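Local coordinates for citrate synthase (Metallosphaera sedula, PDB 6ABW), which probably catalyses the condensation of acetyl-CoA with oxaloacetate and water to give citrate and free CoA, a step of the tricarboxylic acid cycle, at residues 34-39 with 272-277; 191-196 with 347-352; 266-271 with 320-325; 299-304 with 328-333. All coordinates share one frame; numbering follows the deposited sequence.

Contact 1 of 4, residues 34-39 with 272-277; sequences DGENGI and VYKTYD
Gly-35 packs against Val-272 and Tyr-273 at the turn of a beta hairpin, between strands 31-34 and 39-42, that closes in a G1 beta bulge: Gly-38 and Ile-39 both face Asp-34. Backbone meets backbone in the tight half. Lys-274 N donates a nearly straight bond to Gly-35 O (3.0 Å, 173° at the hydrogen), and Gly-35 CA comes within 3.2 Å of Val-272 O in a CA-H...O contact. A CB on Gly-35 would collide with that carbonyl oxygen, consistent with a residue lacking a side chain at this point. The Tyr-273 ring takes Ile-39 O at its edge, while its hydroxyl is hydrogen-bonded to His-195. Thr-275 closes the other end of the tight half. With chi1 at 56°, OG1 stands between the backbone N and the carbonyl carbon, 3.3 Å from Gly-38 CA, and CG2 rests 3.3 Å from Glu-36 O. An alanine here would probably open a gap beside Gly-38 CA and Glu-36 O and leave Tyr-276 O without the 2.9 Å bond it receives from OG1. The side bearing Glu-36 is loose and exposed to solvent. Its carboxylate OE2 comes no nearer to Lys-274 than 4.4 Å, at CG, and reaches the loop through a water that also donates to Val-272 O. At the Gly-38 end a second water donates to both Gly-38 O and Tyr-276 O, the latter oxygen 2.7 Å from the water O.

Contact 2 of 4, residues 191-196 with 347-352; sequences LYADHE and ALSRTL
Arg-350 sets out from helix 342-365 with CG anti to the backbone N (chi1 -177°), then bends at chi2 and again at chi3, and this double bend brings the guanidinium up to the loop 192-195, just past the end of helix 179-191. There it grips one carbonyl side-on. NE lies 2.9 Å from Tyr-192 O and NH2 lies 3.1 Å from the same oxygen. The two nitrogens reach it from one face of the carbonyl plane, NH2 standing 52° out of that plane, while the oxygen stays close to the plane of the guanidinium. One face of the guanidinium is covered by the chain that follows: Asp-194 CA sits toward the rim, and His-195 N, buried with no partner, lies 3.5 Å above the centre. A water at the edge accepts from NH1 at 2.9 Å and donates to His-195 O. A leucine in place of Arg-350 would probably leave Tyr-192 O without both donors and the turn freer to shift. Beside this polar grip, Ser-349 CB packs 3.6 Å from Tyr-192 CB, the Ser-349 hydroxyl being hydrogen-bonded to Leu-189 O, and Leu-352 CD2 touches Ala-193 CB at 4.1 Å. Asp-194 OD1 is 4.5 Å from Arg-350 NE but well off the guanidinium plane; the other carboxylate oxygen, OD2, bonds to Thr-31 and His-357. In this buried setting the arginine's positive charge would probably be partly offset by the Asp-194 carboxylate, and it would probably polarise the Tyr-192 carbonyl.

Contact 3 of 4, residues 266-271 with 320-325; sequences MGFGHR and IYPNTD. With ACO (acetyl coenzyme *a), chain D.
Phe-268 and Pro-322 run alongside each other in the same direction, with the proline ring spread over one face of the phenyl. Pro-322 CD stands 4.0 Å from the centroid of the Phe-268 ring, 24° off its normal, in a CH-pi contact, and Pro-322 CG is 3.6 Å from Phe-268 CZ. Ile-320 O lies at the edge of the same ring, and Phe-326 meets it edge-to-face. Between the two residues the backbones form a single beta bridge, in which Asn-323 N donates to Gly-267 O (2.8 Å) and Gly-269 N to Tyr-321 O (2.9 Å). Asn-323 faces across the contact. Its CG is held between the backbone N and the carbonyl carbon (chi1 68°), which lets ND2 reach Gly-269 O at 2.9 Å, within the carbonyl plane and near its own amide plane. The opposite end of the amide, OD1, accepts from Asp-325 N at 2.8 Å in a capping bond, so both ends fix the rotation of the group. The segment held this way turns its backbone to acetyl-CoA: Gly-267 N donates to O5P at 2.8 Å, and N8P of the ligand makes a weak bond to Phe-268 O. A CB on Gly-269 would clash with the ligand's OAP. Backbone recognition of the pantetheine arm, close to the predicted active-site residues His-270 and Asp-325, forms part of the acetyl-CoA pocket of this citrate synthase.

Contact 4 of 4, residues 299-304 with 328-333; sequences KYFEIA and SGVVFY
Tyr-300 turns the edge of its ring toward the face of Tyr-333 in a T-shaped stack, the planes 88° apart and the centroids separated by 5.2 Å. The leading edge is the CD2-CE2 side: Tyr-300 CD2 comes 3.7 Å from Tyr-333 CE2, and Tyr-300 CE2 is 3.8 Å from Tyr-333 OH. One face of the Tyr-300 ring carries Lys-299 CE, placed toward the rim. Phe-238 of helix 233-244 meets both tyrosines, edge-to-face in the case of Tyr-300. Tyr-333 CG is anti to its backbone N (chi1 -167°), which swings the ring across to the other helix. One turn back along its helix, Val-330 splits its two methyls. CG1 lies 3.9 Å from Phe-301 CB and near the plane of that ring, at its edge, whereas CG2 faces Ala-304 CB at 4.2 Å. The segments of helices 295-315 and 325-335 run almost antiparallel (171°), their axes 9.9 Å apart. Carbon packing and one aromatic pair make up this interface, with no polar bond between the two segments, so shape and ring orientation, rather than directional bonds, set how these neighbouring helices fit together.

Contact 3 holds acetyl-CoA; contacts 1 and 2 touch it directly, and contact 4 continues it along the chain. Contact 1 lies about 11 Å away between centres: Asp-277 N is 3.2 Å from Pro-322 O, a probable hydrogen bond. Contact 2, some 17 Å off between centres, approaches from the interior, where Tyr-192 OH is 2.7 Å from OD1 of Asp-325, a predicted active-site residue, and His-195 CE1 packs 3.9 Å from His-270 CE1. The same tyrosine hydroxyl is 2.8 Å from Ser-328 OG, joining contact 2 to contact 4. Contact 4 adjoins contact 3 at residues 325-328, yet stays about 9 Å from contact 1 at the nearest atoms.

Contact 1 of 4, residues 34-39 with 272-277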
# COMPACT_ATOMS: atom_id res chain seq x y z
N ASP A 34 -10.54 6.91 -26.21
CA ASP A 34 -10.03 7.25 -27.55
C ASP A 34 -9.40 8.63 -27.45
O ASP A 34 -10.08 9.62 -27.41
CB ASP A 34 -11.14 7.16 -28.60
CG ASP A 34 -10.68 7.59 -30.04
OD1 ASP A 34 -9.53 8.00 -30.25
OD2 ASP A 34 -11.54 7.55 -30.95
N GLY A 35 -8.08 8.68 -27.33
CA GLY A 35 -7.39 9.95 -27.19
C GLY A 35 -7.47 10.90 -28.38
O GLY A 35 -7.44 12.13 -28.22
N GLU A 36 -7.59 10.34 -29.57
CA GLU A 36 -7.58 11.18 -30.80
C GLU A 36 -8.89 11.91 -30.95
O GLU A 36 -8.95 13.04 -31.47
CB GLU A 36 -7.30 10.32 -32.06
CG GLU A 36 -6.02 9.46 -32.01
CD GLU A 36 -4.70 10.21 -31.77
OE1 GLU A 36 -4.37 11.17 -32.52
OE2 GLU A 36 -3.94 9.81 -30.85
N ASN A 37 -9.97 11.27 -30.50
CA ASN A 37 -11.31 11.75 -30.70
C ASN A 37 -11.97 12.25 -29.41
O ASN A 37 -13.07 12.76 -29.45
CB ASN A 37 -12.18 10.66 -31.34
CG ASN A 37 -11.73 10.33 -32.75
OD1 ASN A 37 -11.73 11.21 -33.60
ND2 ASN A 37 -11.30 9.09 -33.01
N GLY A 38 -11.32 12.09 -28.25
CA GLY A 38 -11.88 12.68 -27.07
C GLY A 38 -13.05 11.90 -26.51
O GLY A 38 -13.98 12.48 -25.98
N ILE A 39 -12.93 10.58 -26.50
CA ILE A 39 -14.03 9.71 -26.11
C ILE A 39 -13.65 8.93 -24.88
O ILE A 39 -12.56 8.40 -24.81
CB ILE A 39 -14.39 8.70 -27.22
CG1 ILE A 39 -14.78 9.45 -28.52
CG2 ILE A 39 -15.48 7.72 -26.75
CD1 ILE A 39 -14.94 8.51 -29.69
N VAL A 272 -2.77 11.14 -23.23
CA VAL A 272 -3.62 10.38 -24.18
C VAL A 272 -4.51 11.28 -25.03
O VAL A 272 -4.59 11.14 -26.27
CB VAL A 272 -4.49 9.32 -23.41
CG1 VAL A 272 -5.31 8.46 -24.34
CG2 VAL A 272 -3.57 8.40 -22.60
N TYR A 273 -5.28 12.15 -24.39
CA TYR A 273 -6.19 13.05 -25.08
C TYR A 273 -5.44 14.16 -25.84
O TYR A 273 -4.65 14.89 -25.25
CB TYR A 273 -7.19 13.76 -24.16
CG TYR A 273 -8.17 12.80 -23.50
CD1 TYR A 273 -9.03 12.04 -24.27
CD2 TYR A 273 -8.22 12.66 -22.09
CE1 TYR A 273 -9.92 11.16 -23.69
CE2 TYR A 273 -9.13 11.79 -21.48
CZ TYR A 273 -9.95 11.03 -22.28
OH TYR A 273 -10.82 10.13 -21.77
N LYS A 274 -5.69 14.26 -27.13
CA LYS A 274 -5.11 15.32 -27.95
C LYS A 274 -6.19 16.35 -28.32
O LYS A 274 -6.00 17.18 -29.18
CB LYS A 274 -4.42 14.69 -29.17
CG LYS A 274 -3.31 13.67 -28.82
CD LYS A 274 -2.28 14.26 -27.85
CE LYS A 274 -1.31 13.25 -27.21
NZ LYS A 274 -0.72 13.89 -25.97
N THR A 275 -7.29 16.35 -27.56
CA THR A 275 -8.47 17.18 -27.71
C THR A 275 -8.77 17.64 -26.27
O THR A 275 -8.01 17.22 -25.32
CB THR A 275 -9.68 16.32 -28.12
OG1 THR A 275 -9.88 15.26 -27.16
CG2 THR A 275 -9.43 15.62 -29.43
N TYR A 276 -9.82 18.44 -26.09
CA TYR A 276 -10.40 18.59 -24.74
C TYR A 276 -10.65 17.19 -24.11
O TYR A 276 -11.11 16.25 -24.76
CB TYR A 276 -11.76 19.31 -24.75
CG TYR A 276 -11.78 20.82 -24.50
CD1 TYR A 276 -11.27 21.66 -25.48
CD2 TYR A 276 -12.35 21.38 -23.35
CE1 TYR A 276 -11.34 23.02 -25.33
CE2 TYR A 276 -12.39 22.75 -23.17
CZ TYR A 276 -11.86 23.56 -24.18
OH TYR A 276 -11.80 24.92 -24.18
N ASP A 277 -10.34 17.06 -22.84
CA ASP A 277 -10.67 15.85 -22.09
C ASP A 277 -12.18 15.90 -21.94
O ASP A 277 -12.73 16.90 -21.48
CB ASP A 277 -9.91 15.97 -20.77
CG ASP A 277 -10.14 14.88 -19.79
OD1 ASP A 277 -11.20 14.17 -19.81
OD2 ASP A 277 -9.16 14.70 -19.00
O HOH W 1 -3.55 9.44 -27.88
O HOH W 2 -13.55 15.56 -25.77

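Contact 2 of 4, residues 191-196 with 347-352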
# COMPACT_ATOMS: atom_id res chain seq x y z
N LEU A 191 -17.41 11.15 -12.79
CA LEU A 191 -16.36 11.63 -13.69
C LEU A 191 -14.97 11.09 -13.37
O LEU A 191 -14.16 10.84 -14.26
CB LEU A 191 -16.35 13.17 -13.72
CG LEU A 191 -17.49 13.88 -14.49
CD1 LEU A 191 -17.63 15.37 -14.23
CD2 LEU A 191 -17.36 13.62 -16.00
N TYR A 192 -14.67 10.96 -12.09
CA TYR A 192 -13.40 10.51 -11.61
C TYR A 192 -13.30 8.99 -11.33
O TYR A 192 -12.25 8.53 -10.86
CB TYR A 192 -12.99 11.36 -10.38
CG TYR A 192 -12.20 12.64 -10.60
CD1 TYR A 192 -11.23 12.75 -11.63
CD2 TYR A 192 -12.30 13.70 -9.72
CE1 TYR A 192 -10.44 13.85 -11.74
CE2 TYR A 192 -11.51 14.82 -9.85
CZ TYR A 192 -10.56 14.90 -10.88
OH TYR A 192 -9.72 16.01 -10.98
N ALA A 193 -14.36 8.21 -11.69
CA ALA A 193 -14.46 6.84 -11.21
C ALA A 193 -13.34 5.97 -11.74
O ALA A 193 -12.85 5.14 -10.99
CB ALA A 193 -15.81 6.22 -11.48
N ASP A 194 -12.95 6.07 -13.02
CA ASP A 194 -11.89 5.26 -13.53
C ASP A 194 -11.23 5.89 -14.76
O ASP A 194 -11.93 6.55 -15.52
CB ASP A 194 -12.38 3.86 -14.00
CG ASP A 194 -11.18 2.90 -14.18
OD1 ASP A 194 -10.24 2.86 -13.29
OD2 ASP A 194 -11.07 2.26 -15.25
N HIS A 195 -9.93 5.70 -14.91
CA HIS A 195 -9.23 6.18 -16.12
C HIS A 195 -7.81 5.65 -16.20
O HIS A 195 -6.99 5.91 -15.28
CB HIS A 195 -9.14 7.70 -16.08
CG HIS A 195 -9.12 8.37 -17.42
ND1 HIS A 195 -7.96 8.83 -17.99
CD2 HIS A 195 -10.11 8.67 -18.28
CE1 HIS A 195 -8.25 9.34 -19.18
NE2 HIS A 195 -9.54 9.26 -19.38
N GLU A 196 -7.50 4.90 -17.25
CA GLU A 196 -6.10 4.42 -17.47
C GLU A 196 -5.69 3.52 -16.27
O GLU A 196 -6.55 3.04 -15.52
CB GLU A 196 -5.15 5.60 -17.66
CG GLU A 196 -5.35 6.48 -18.90
CD GLU A 196 -4.56 7.81 -18.80
OE1 GLU A 196 -3.42 7.89 -19.31
OE2 GLU A 196 -5.08 8.80 -18.20
N ALA A 347 -10.06 10.45 -4.75
CA ALA A 347 -9.90 9.09 -4.23
C ALA A 347 -11.28 8.46 -3.91
O ALA A 347 -11.49 7.29 -4.14
CB ALA A 347 -9.00 9.08 -3.00
N LEU A 348 -12.17 9.24 -3.31
CA LEU A 348 -13.55 8.80 -3.04
C LEU A 348 -14.21 8.17 -4.29
O LEU A 348 -14.72 7.05 -4.28
CB LEU A 348 -14.38 9.94 -2.50
CG LEU A 348 -15.87 9.61 -2.24
CD1 LEU A 348 -16.16 8.43 -1.36
CD2 LEU A 348 -16.60 10.87 -1.72
N SER A 349 -14.12 8.90 -5.39
CA SER A 349 -14.62 8.45 -6.67
C SER A 349 -13.86 7.24 -7.23
O SER A 349 -14.46 6.22 -7.66
CB SER A 349 -14.45 9.65 -7.60
OG SER A 349 -14.80 9.27 -8.91
N ARG A 350 -12.54 7.34 -7.19
CA ARG A 350 -11.68 6.33 -7.78
C ARG A 350 -11.69 4.99 -7.00
O ARG A 350 -11.33 3.98 -7.58
CB ARG A 350 -10.27 6.89 -7.99
CG ARG A 350 -9.24 6.00 -8.67
CD ARG A 350 -9.68 5.57 -10.06
NE ARG A 350 -10.04 6.70 -10.91
CZ ARG A 350 -9.23 7.34 -11.79
NH1 ARG A 350 -8.00 6.91 -12.05
NH2 ARG A 350 -9.65 8.39 -12.46
N THR A 351 -12.18 4.97 -5.76
CA THR A 351 -12.36 3.68 -5.09
C THR A 351 -13.20 2.72 -5.93
O THR A 351 -12.92 1.52 -5.92
CB THR A 351 -12.98 3.75 -3.66
OG1 THR A 351 -14.29 4.34 -3.72
CG2 THR A 351 -12.05 4.51 -2.75
N LEU A 352 -14.12 3.27 -6.79
CA LEU A 352 -14.90 2.42 -7.62
C LEU A 352 -14.05 1.77 -8.65
O LEU A 352 -14.12 0.56 -8.77
CB LEU A 352 -16.03 3.17 -8.27
CG LEU A 352 -16.91 2.35 -9.21
CD1 LEU A 352 -17.49 1.15 -8.47
CD2 LEU A 352 -18.08 3.20 -9.80
O HOH W 3 -6.29 8.64 -13.63

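Contact 3 of 4, residues 266-271 with 320-325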
# COMPACT_ATOMS: atom_id res chain seq x y z
N MET A 266 -1.10 24.55 -15.50
CA MET A 266 -1.57 23.38 -14.82
C MET A 266 -3.05 23.12 -15.10
O MET A 266 -3.88 24.08 -15.22
CB MET A 266 -1.29 23.45 -13.27
CG MET A 266 0.17 23.72 -12.87
SD MET A 266 1.26 22.43 -13.51
CE MET A 266 2.22 23.24 -14.77
N GLY A 267 -3.41 21.85 -15.24
CA GLY A 267 -4.72 21.45 -15.71
C GLY A 267 -4.99 21.55 -17.17
O GLY A 267 -6.12 21.39 -17.61
N PHE A 268 -3.91 21.79 -17.94
CA PHE A 268 -3.90 21.67 -19.40
C PHE A 268 -2.99 20.50 -19.75
O PHE A 268 -1.96 20.23 -19.07
CB PHE A 268 -3.40 22.90 -20.11
CG PHE A 268 -4.48 23.88 -20.48
CD1 PHE A 268 -5.33 24.44 -19.51
CD2 PHE A 268 -4.67 24.25 -21.76
CE1 PHE A 268 -6.29 25.39 -19.87
CE2 PHE A 268 -5.63 25.16 -22.11
CZ PHE A 268 -6.48 25.73 -21.17
N GLY A 269 -3.33 19.86 -20.84
CA GLY A 269 -2.48 18.82 -21.43
C GLY A 269 -2.80 17.41 -20.94
O GLY A 269 -3.22 17.16 -19.79
N HIS A 270 -2.55 16.40 -21.77
CA HIS A 270 -2.84 15.06 -21.34
C HIS A 270 -2.00 14.11 -22.14
O HIS A 270 -1.84 14.35 -23.37
CB HIS A 270 -4.32 14.76 -21.53
CG HIS A 270 -4.80 13.61 -20.73
ND1 HIS A 270 -4.74 12.32 -21.19
CD2 HIS A 270 -5.40 13.55 -19.51
CE1 HIS A 270 -5.23 11.51 -20.27
NE2 HIS A 270 -5.60 12.23 -19.22
N ARG A 271 -1.53 13.03 -21.51
CA ARG A 271 -0.70 12.04 -22.29
C ARG A 271 -1.46 11.29 -23.37
O ARG A 271 -0.82 10.77 -24.30
CB ARG A 271 0.00 11.01 -21.36
CG ARG A 271 1.18 11.64 -20.59
CD ARG A 271 2.12 10.67 -19.87
NE ARG A 271 3.00 11.42 -18.95
CZ ARG A 271 4.06 12.18 -19.30
NH1 ARG A 271 4.44 12.32 -20.57
NH2 ARG A 271 4.75 12.82 -18.35
N ILE A 320 -2.92 20.94 -26.94
CA ILE A 320 -2.94 21.06 -25.46
C ILE A 320 -4.21 21.85 -25.00
O ILE A 320 -4.37 23.03 -25.28
CB ILE A 320 -1.66 21.77 -25.01
CG1 ILE A 320 -0.41 21.01 -25.46
CG2 ILE A 320 -1.65 22.02 -23.49
CD1 ILE A 320 -0.22 19.61 -25.01
N TYR A 321 -5.10 21.17 -24.25
CA TYR A 321 -6.39 21.66 -23.95
C TYR A 321 -6.64 21.39 -22.45
O TYR A 321 -5.92 20.63 -21.84
CB TYR A 321 -7.40 20.88 -24.75
CG TYR A 321 -7.35 21.20 -26.20
CD1 TYR A 321 -7.91 22.36 -26.65
CD2 TYR A 321 -6.78 20.35 -27.11
CE1 TYR A 321 -7.92 22.66 -28.02
CE2 TYR A 321 -6.77 20.68 -28.47
CZ TYR A 321 -7.37 21.84 -28.88
OH TYR A 321 -7.43 22.20 -30.21
N PRO A 322 -7.71 21.92 -21.89
CA PRO A 322 -8.07 21.60 -20.51
C PRO A 322 -8.23 20.10 -20.28
O PRO A 322 -8.80 19.37 -21.15
CB PRO A 322 -9.40 22.32 -20.33
CG PRO A 322 -9.28 23.50 -21.26
CD PRO A 322 -8.59 22.93 -22.44
N ASN A 323 -7.73 19.63 -19.16
CA ASN A 323 -7.90 18.26 -18.73
C ASN A 323 -8.85 18.23 -17.56
O ASN A 323 -9.36 19.25 -17.15
CB ASN A 323 -6.52 17.58 -18.48
CG ASN A 323 -5.78 18.14 -17.28
OD1 ASN A 323 -6.37 18.42 -16.23
ND2 ASN A 323 -4.48 18.27 -17.42
N THR A 324 -9.13 17.03 -17.09
CA THR A 324 -10.13 16.81 -16.04
C THR A 324 -9.83 17.55 -14.76
O THR A 324 -10.76 17.78 -13.96
CB THR A 324 -10.29 15.30 -15.76
OG1 THR A 324 -11.43 15.11 -14.93
CG2 THR A 324 -9.05 14.74 -15.15
N ASP A 325 -8.56 17.94 -14.55
CA ASP A 325 -8.15 18.60 -13.29
C ASP A 325 -8.39 20.11 -13.28
O ASP A 325 -8.23 20.75 -12.25
CB ASP A 325 -6.73 18.21 -12.96
CG ASP A 325 -6.51 16.63 -12.92
OD1 ASP A 325 -7.33 15.86 -12.28
OD2 ASP A 325 -5.53 16.16 -13.61
N1A ACO D . 1.08 24.07 -20.70
C2A ACO D . 1.84 24.68 -21.68
N3A ACO D . 2.51 23.97 -22.67
C4A ACO D . 2.41 22.62 -22.66
C5A ACO D . 1.60 21.91 -21.64
C6A ACO D . 0.92 22.74 -20.65
N6A ACO D . 0.21 22.13 -19.69
N7A ACO D . 1.71 20.58 -21.87
C8A ACO D . 2.52 20.42 -22.95
N9A ACO D . 2.93 21.63 -23.40
C1B ACO D . 3.80 21.88 -24.58
C2B ACO D . 5.15 21.15 -24.56
O2B ACO D . 6.17 21.83 -23.83
C3B ACO D . 5.45 21.11 -26.03
O3B ACO D . 6.03 22.38 -26.36
P3B ACO D . 7.08 22.63 -27.59
O7A ACO D . 7.87 23.85 -27.16
O8A ACO D . 6.19 22.89 -28.81
O9A ACO D . 7.90 21.35 -27.63
C4B ACO D . 4.08 20.93 -26.70
O4B ACO D . 3.10 21.44 -25.79
C5B ACO D . 3.69 19.50 -26.98
O5B ACO D . 3.75 18.74 -25.77
P1A ACO D . 3.25 17.21 -25.76
O1A ACO D . 4.42 16.41 -26.29
O2A ACO D . 1.86 17.16 -26.42
O3A ACO D . 2.99 16.78 -24.22
P2A ACO D . 4.14 16.51 -23.12
O4A ACO D . 4.44 15.04 -22.99
O5A ACO D . 5.21 17.56 -23.21
O6A ACO D . 3.22 16.77 -21.83
CBP ACO D . 1.63 16.08 -20.19
CCP ACO D . 1.92 16.19 -21.66
CDP ACO D . 0.22 15.86 -19.68
CEP ACO D . 2.81 15.76 -19.27
CAP ACO D . 1.64 17.68 -19.93
OAP ACO D . 0.76 18.45 -20.78
C9P ACO D . 1.35 18.18 -18.51
O9P ACO D . 2.30 18.25 -17.74
N8P ACO D . 0.08 18.48 -18.18
C7P ACO D . -0.33 18.67 -16.80
C6P ACO D . 0.18 19.93 -16.13
C5P ACO D . -0.27 19.78 -14.68
O5P ACO D . -1.35 20.24 -14.32
N4P ACO D . 0.57 19.17 -13.80
C3P ACO D . 0.29 19.07 -12.37
C2P ACO D . 0.14 17.59 -12.06
S1P ACO D . 1.55 17.06 -11.15
C ACO D . 0.64 16.55 -9.86
O ACO D . 0.25 17.40 -9.08
CH3 ACO D . 0.32 15.08 -9.79

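Contact 4 of 4, residues 299-304 with 328-333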
# COMPACT_ATOMS: atom_id res chain seq x y z
N LYS A 299 -15.82 34.01 -8.25
CA LYS A 299 -14.59 34.64 -8.61
C LYS A 299 -13.59 33.62 -9.22
O LYS A 299 -12.95 33.88 -10.28
CB LYS A 299 -14.05 35.29 -7.34
CG LYS A 299 -12.87 36.19 -7.42
CD LYS A 299 -12.41 36.62 -6.03
CE LYS A 299 -11.76 35.46 -5.25
NZ LYS A 299 -10.80 35.94 -4.20
N TYR A 300 -13.47 32.46 -8.56
CA TYR A 300 -12.56 31.40 -9.05
C TYR A 300 -13.01 30.81 -10.37
O TYR A 300 -12.17 30.55 -11.20
CB TYR A 300 -12.34 30.35 -7.94
CG TYR A 300 -11.54 30.90 -6.78
CD1 TYR A 300 -10.38 31.68 -6.96
CD2 TYR A 300 -11.98 30.71 -5.48
CE1 TYR A 300 -9.67 32.20 -5.88
CE2 TYR A 300 -11.25 31.20 -4.40
CZ TYR A 300 -10.08 31.91 -4.61
OH TYR A 300 -9.32 32.40 -3.57
N PHE A 301 -14.30 30.65 -10.58
CA PHE A 301 -14.88 30.16 -11.80
C PHE A 301 -14.58 31.16 -12.92
O PHE A 301 -14.13 30.78 -13.97
CB PHE A 301 -16.39 29.90 -11.73
CG PHE A 301 -16.99 29.52 -13.04
CD1 PHE A 301 -16.78 28.26 -13.58
CD2 PHE A 301 -17.72 30.43 -13.80
CE1 PHE A 301 -17.32 27.86 -14.81
CE2 PHE A 301 -18.20 30.08 -15.08
CZ PHE A 301 -18.02 28.78 -15.57
N GLU A 302 -14.71 32.45 -12.60
CA GLU A 302 -14.42 33.52 -13.59
C GLU A 302 -12.97 33.57 -13.93
O GLU A 302 -12.62 33.74 -15.07
CB GLU A 302 -14.90 34.88 -13.07
CG GLU A 302 -16.43 34.90 -12.98
CD GLU A 302 -17.04 36.27 -12.64
OE1 GLU A 302 -16.26 37.26 -12.48
OE2 GLU A 302 -18.32 36.35 -12.51
N ILE A 303 -12.10 33.40 -12.94
CA ILE A 303 -10.66 33.34 -13.23
C ILE A 303 -10.33 32.11 -14.09
O ILE A 303 -9.60 32.19 -15.06
CB ILE A 303 -9.82 33.30 -11.95
CG1 ILE A 303 -9.91 34.65 -11.20
CG2 ILE A 303 -8.39 32.96 -12.30
CD1 ILE A 303 -9.62 34.50 -9.73
N ALA A 304 -10.89 30.95 -13.72
CA ALA A 304 -10.63 29.72 -14.51
C ALA A 304 -11.09 29.87 -15.95
O ALA A 304 -10.36 29.48 -16.87
CB ALA A 304 -11.41 28.55 -13.91
N SER A 328 -12.26 20.68 -11.88
CA SER A 328 -12.82 19.85 -10.79
C SER A 328 -12.72 20.57 -9.45
O SER A 328 -13.68 20.58 -8.65
CB SER A 328 -12.10 18.48 -10.77
OG SER A 328 -10.69 18.63 -10.54
N GLY A 329 -11.58 21.23 -9.20
CA GLY A 329 -11.39 22.04 -8.05
C GLY A 329 -12.43 23.13 -7.89
O GLY A 329 -12.92 23.42 -6.78
N VAL A 330 -12.77 23.80 -8.98
CA VAL A 330 -13.83 24.78 -8.97
C VAL A 330 -15.14 24.19 -8.46
O VAL A 330 -15.80 24.81 -7.65
CB VAL A 330 -14.03 25.49 -10.33
CG1 VAL A 330 -15.16 26.55 -10.21
CG2 VAL A 330 -12.72 26.16 -10.72
N VAL A 331 -15.54 23.02 -8.92
CA VAL A 331 -16.72 22.31 -8.44
C VAL A 331 -16.58 22.01 -6.95
O VAL A 331 -17.47 22.35 -6.14
CB VAL A 331 -16.98 21.03 -9.24
CG1 VAL A 331 -18.10 20.22 -8.64
CG2 VAL A 331 -17.36 21.36 -10.68
N PHE A 332 -15.46 21.42 -6.55
CA PHE A 332 -15.32 21.05 -5.14
C PHE A 332 -15.32 22.25 -4.20
O PHE A 332 -15.99 22.24 -3.12
CB PHE A 332 -14.04 20.23 -4.92
CG PHE A 332 -13.97 18.94 -5.68
CD1 PHE A 332 -15.06 18.10 -5.84
CD2 PHE A 332 -12.70 18.55 -6.21
CE1 PHE A 332 -14.94 16.92 -6.51
CE2 PHE A 332 -12.63 17.32 -6.88
CZ PHE A 332 -13.75 16.54 -6.95
N TYR A 333 -14.65 23.29 -4.61
CA TYR A 333 -14.63 24.55 -3.83
C TYR A 333 -16.03 25.14 -3.70
O TYR A 333 -16.42 25.53 -2.59
CB TYR A 333 -13.70 25.57 -4.50
CG TYR A 333 -13.40 26.72 -3.60
CD1 TYR A 333 -12.43 26.63 -2.64
CD2 TYR A 333 -14.17 27.88 -3.68
CE1 TYR A 333 -12.14 27.73 -1.82
CE2 TYR A 333 -13.92 28.96 -2.85
CZ TYR A 333 -12.93 28.87 -1.93
OH TYR A 333 -12.69 29.98 -1.14